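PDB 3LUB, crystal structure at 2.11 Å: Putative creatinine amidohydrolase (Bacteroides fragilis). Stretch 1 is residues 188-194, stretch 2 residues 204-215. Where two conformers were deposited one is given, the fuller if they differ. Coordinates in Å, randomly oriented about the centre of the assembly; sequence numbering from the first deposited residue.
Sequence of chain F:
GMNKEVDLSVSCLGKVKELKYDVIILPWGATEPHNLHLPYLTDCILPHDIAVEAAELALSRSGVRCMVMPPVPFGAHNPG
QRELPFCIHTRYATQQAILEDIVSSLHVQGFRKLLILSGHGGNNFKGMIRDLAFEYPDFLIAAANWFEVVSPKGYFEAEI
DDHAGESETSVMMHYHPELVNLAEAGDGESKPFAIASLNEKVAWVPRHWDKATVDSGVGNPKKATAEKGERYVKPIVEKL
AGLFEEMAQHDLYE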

# COMPACT_ATOMS: atom_id res chain seq x y z
N GLY F 188 -1.52 -40.55 -0.18
CA GLY F 188 -0.67 -39.37 -0.08
C GLY F 188 0.67 -39.52 -0.81
O GLY F 188 1.68 -38.98 -0.38
N GLU F 189 0.65 -40.23 -1.94
CA GLU F 189 1.86 -40.39 -2.74
C GLU F 189 2.34 -39.01 -3.25
O GLU F 189 1.53 -38.16 -3.65
CB GLU F 189 1.63 -41.39 -3.89
N SER F 190 3.66 -38.79 -3.16
CA SER F 190 4.29 -37.54 -3.60
C SER F 190 5.44 -37.78 -4.61
O SER F 190 6.05 -38.87 -4.66
CB SER F 190 4.80 -36.74 -2.40
OG SER F 190 5.73 -37.49 -1.64
N LYS F 191 5.70 -36.76 -5.41
CA LYS F 191 6.66 -36.85 -6.50
C LYS F 191 7.69 -35.75 -6.24
O LYS F 191 7.31 -34.64 -5.90
CB LYS F 191 5.93 -36.67 -7.83
CG LYS F 191 6.66 -37.19 -9.02
CD LYS F 191 5.76 -37.29 -10.25
CE LYS F 191 5.78 -36.02 -11.09
NZ LYS F 191 6.95 -35.96 -11.99
N PRO F 192 8.99 -36.07 -6.34
CA PRO F 192 10.01 -35.06 -6.09
C PRO F 192 10.22 -34.18 -7.31
O PRO F 192 9.61 -34.42 -8.36
CB PRO F 192 11.26 -35.91 -5.83
CG PRO F 192 11.06 -37.07 -6.70
CD PRO F 192 9.60 -37.37 -6.68
N PHE F 193 11.07 -33.17 -7.17
CA PHE F 193 11.50 -32.30 -8.29
C PHE F 193 12.36 -33.10 -9.25
O PHE F 193 12.97 -34.09 -8.85
CB PHE F 193 12.32 -31.12 -7.78
CG PHE F 193 11.56 -30.18 -6.89
CD1 PHE F 193 10.43 -29.51 -7.36
CD2 PHE F 193 12.01 -29.90 -5.59
CE1 PHE F 193 9.74 -28.61 -6.51
CE2 PHE F 193 11.34 -29.01 -4.76
CZ PHE F 193 10.22 -28.35 -5.23
N ALA F 194 12.39 -32.66 -10.51
CA ALA F 194 13.30 -33.20 -11.53
C ALA F 194 14.69 -32.54 -11.49
O ALA F 194 15.62 -32.98 -12.19
CB ALA F 194 12.69 -33.04 -12.93
N TRP F 204 15.81 -23.60 -2.19
CA TRP F 204 14.39 -23.85 -1.94
C TRP F 204 13.47 -23.29 -3.02
O TRP F 204 13.59 -22.10 -3.38
CB TRP F 204 14.00 -23.19 -0.61
CG TRP F 204 12.55 -23.40 -0.25
CD1 TRP F 204 12.03 -24.47 0.42
CD2 TRP F 204 11.45 -22.55 -0.56
NE1 TRP F 204 10.67 -24.32 0.56
CE2 TRP F 204 10.28 -23.16 -0.05
CE3 TRP F 204 11.33 -21.31 -1.21
CZ2 TRP F 204 9.02 -22.57 -0.15
CZ3 TRP F 204 10.07 -20.74 -1.32
CH2 TRP F 204 8.95 -21.36 -0.79
N VAL F 205 12.58 -24.14 -3.52
CA VAL F 205 11.48 -23.80 -4.40
C VAL F 205 10.24 -24.40 -3.72
O VAL F 205 10.36 -25.42 -3.02
CB VAL F 205 11.70 -24.39 -5.86
CG1 VAL F 205 10.41 -24.32 -6.76
CG2 VAL F 205 12.81 -23.66 -6.52
N PRO F 206 9.06 -23.76 -3.85
CA PRO F 206 7.87 -24.42 -3.33
C PRO F 206 7.47 -25.65 -4.17
O PRO F 206 7.59 -25.66 -5.40
CB PRO F 206 6.79 -23.32 -3.40
CG PRO F 206 7.24 -22.42 -4.51
CD PRO F 206 8.75 -22.44 -4.46
N ARG F 207 7.04 -26.69 -3.48
CA ARG F 207 6.41 -27.84 -4.12
C ARG F 207 5.19 -27.36 -4.91
O ARG F 207 4.40 -26.56 -4.42
CB ARG F 207 5.95 -28.81 -3.01
CG ARG F 207 5.26 -30.08 -3.49
CD ARG F 207 4.66 -30.92 -2.34
NE ARG F 207 5.61 -31.33 -1.29
CZ ARG F 207 6.39 -32.42 -1.33
NH1 ARG F 207 6.40 -33.25 -2.39
NH2 ARG F 207 7.18 -32.69 -0.31
N HIS F 208 5.04 -27.86 -6.14
CA HIS F 208 3.82 -27.64 -6.92
C HIS F 208 2.86 -28.79 -6.66
O HIS F 208 3.14 -29.95 -6.99
CB HIS F 208 4.15 -27.51 -8.39
CG HIS F 208 4.95 -26.29 -8.71
ND1 HIS F 208 4.82 -25.60 -9.90
CD2 HIS F 208 5.87 -25.60 -7.98
CE1 HIS F 208 5.62 -24.54 -9.88
NE2 HIS F 208 6.27 -24.53 -8.74
N TRP F 209 1.73 -28.47 -6.03
CA TRP F 209 0.78 -29.47 -5.57
C TRP F 209 0.18 -30.26 -6.73
O TRP F 209 -0.02 -31.48 -6.62
CB TRP F 209 -0.31 -28.82 -4.73
CG TRP F 209 -0.32 -29.33 -3.35
CD1 TRP F 209 -1.22 -30.21 -2.83
CD2 TRP F 209 0.61 -29.05 -2.32
NE1 TRP F 209 -0.93 -30.47 -1.53
CE2 TRP F 209 0.21 -29.80 -1.18
CE3 TRP F 209 1.75 -28.25 -2.24
CZ2 TRP F 209 0.89 -29.76 0.02
CZ3 TRP F 209 2.44 -28.22 -1.03
CH2 TRP F 209 2.00 -28.97 0.09
N ASP F 210 -0.06 -29.56 -7.84
CA ASP F 210 -0.60 -30.20 -9.06
C ASP F 210 0.33 -31.24 -9.69
O ASP F 210 -0.13 -32.23 -10.25
CB ASP F 210 -1.00 -29.14 -10.10
CG ASP F 210 0.17 -28.32 -10.59
OD1 ASP F 210 0.90 -27.77 -9.74
OD2 ASP F 210 0.34 -28.24 -11.83
N LYS F 211 1.63 -31.04 -9.56
CA LYS F 211 2.60 -31.97 -10.12
C LYS F 211 3.01 -33.02 -9.11
O LYS F 211 3.31 -34.14 -9.50
CB LYS F 211 3.86 -31.22 -10.55
CG LYS F 211 3.60 -30.05 -11.48
CD LYS F 211 3.10 -30.47 -12.83
CE LYS F 211 2.95 -29.24 -13.73
NZ LYS F 211 4.05 -28.23 -13.51
N ALA F 212 3.04 -32.64 -7.83
CA ALA F 212 3.67 -33.43 -6.76
C ALA F 212 2.75 -34.38 -6.01
O ALA F 212 3.26 -35.25 -5.32
CB ALA F 212 4.35 -32.49 -5.70
N THR F 213 1.43 -34.18 -6.08
CA THR F 213 0.45 -34.90 -5.25
C THR F 213 -0.80 -35.32 -6.03
O THR F 213 -1.23 -34.61 -6.95
CB THR F 213 -0.05 -33.99 -4.09
OG1 THR F 213 -1.06 -33.11 -4.60
CG2 THR F 213 1.08 -33.16 -3.47
N VAL F 214 -1.41 -36.42 -5.62
CA VAL F 214 -2.56 -37.00 -6.29
C VAL F 214 -3.85 -36.65 -5.53
O VAL F 214 -4.86 -36.25 -6.13
CB VAL F 214 -2.40 -38.53 -6.36
CG1 VAL F 214 -3.45 -39.14 -7.26
CG2 VAL F 214 -0.96 -38.91 -6.84
N ASP F 215 -3.81 -36.80 -4.21
CA ASP F 215 -4.99 -36.56 -3.36
C ASP F 215 -4.86 -35.32 -2.46
O ASP F 215 -5.72 -35.10 -1.63
CB ASP F 215 -5.30 -37.81 -2.54
CG ASP F 215 -4.09 -38.34 -1.80
OD1 ASP F 215 -3.33 -37.53 -1.27
OD2 ASP F 215 -3.89 -39.57 -1.78
O HOH W 1 -1.69 -41.34 -3.72

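Two segments without regular pairing can still be held in register by a few well-placed polar groups, and residues 188-194 of this putative creatinine amidohydrolase, lying against residues 204-215, illustrate the point. The first tie is at Gly188, whose backbone N donates a hydrogen bond to OD2 of Asp215 at 3.0 Å, with a fairly straight N-H...O angle of 155°. The amide is thus served by a side-chain carboxylate rather than by a backbone carbonyl of the other stretch. Gly188 has a positive phi of 61°, a conformation that by itself favours glycine. The same carboxylate oxygen extends its reach through a water, which accepts from Glu189 N at 3.1 Å and donates weakly to Asp215 OD2 at 3.4 Å; the Glu189 side chain is modelled only to CB.

The second tie uses a carbonyl at the last residue of the short helix 209-212. Ser190 CA approaches Ala212 O to 3.0 Å in a CA-H...O contact, and Arg207, just before the N-cap residue His208, comes nearer with the end of its side chain, its NH1 lying 3.8 Å from Ser190 CB. Lys191 N donates a hydrogen bond to the same Ala212 O at 2.9 Å, bent to 136°. Ala212 O thus takes one hydrogen bond, from Lys191 N, and one CA-H...O contact, from Ser190, where the backbones lie close together: the CA atoms of Lys191 and Ala212 are 4.6 Å apart. Arg207 NH1 is also 3.9 Å from Lys191 O; both Arg207 approaches are packing distances. Further out, the Lys191 side chain passes Lys211, with CE 3.5 Å from Lys211 O, before its end leads away.

Pro192 points away and makes no contact, but Phe193 restores it, with more of its surface covered by the other stretch than any other residue of stretch 1. Its CB leaves sideways, yet the m rotamer brings the ring nearer, so that CZ lies 3.7 Å from Val205 O and 4.3 Å from Val205 CB. Pro206 O and Arg207 N lie at the ring edge. Ala194 is already out of reach.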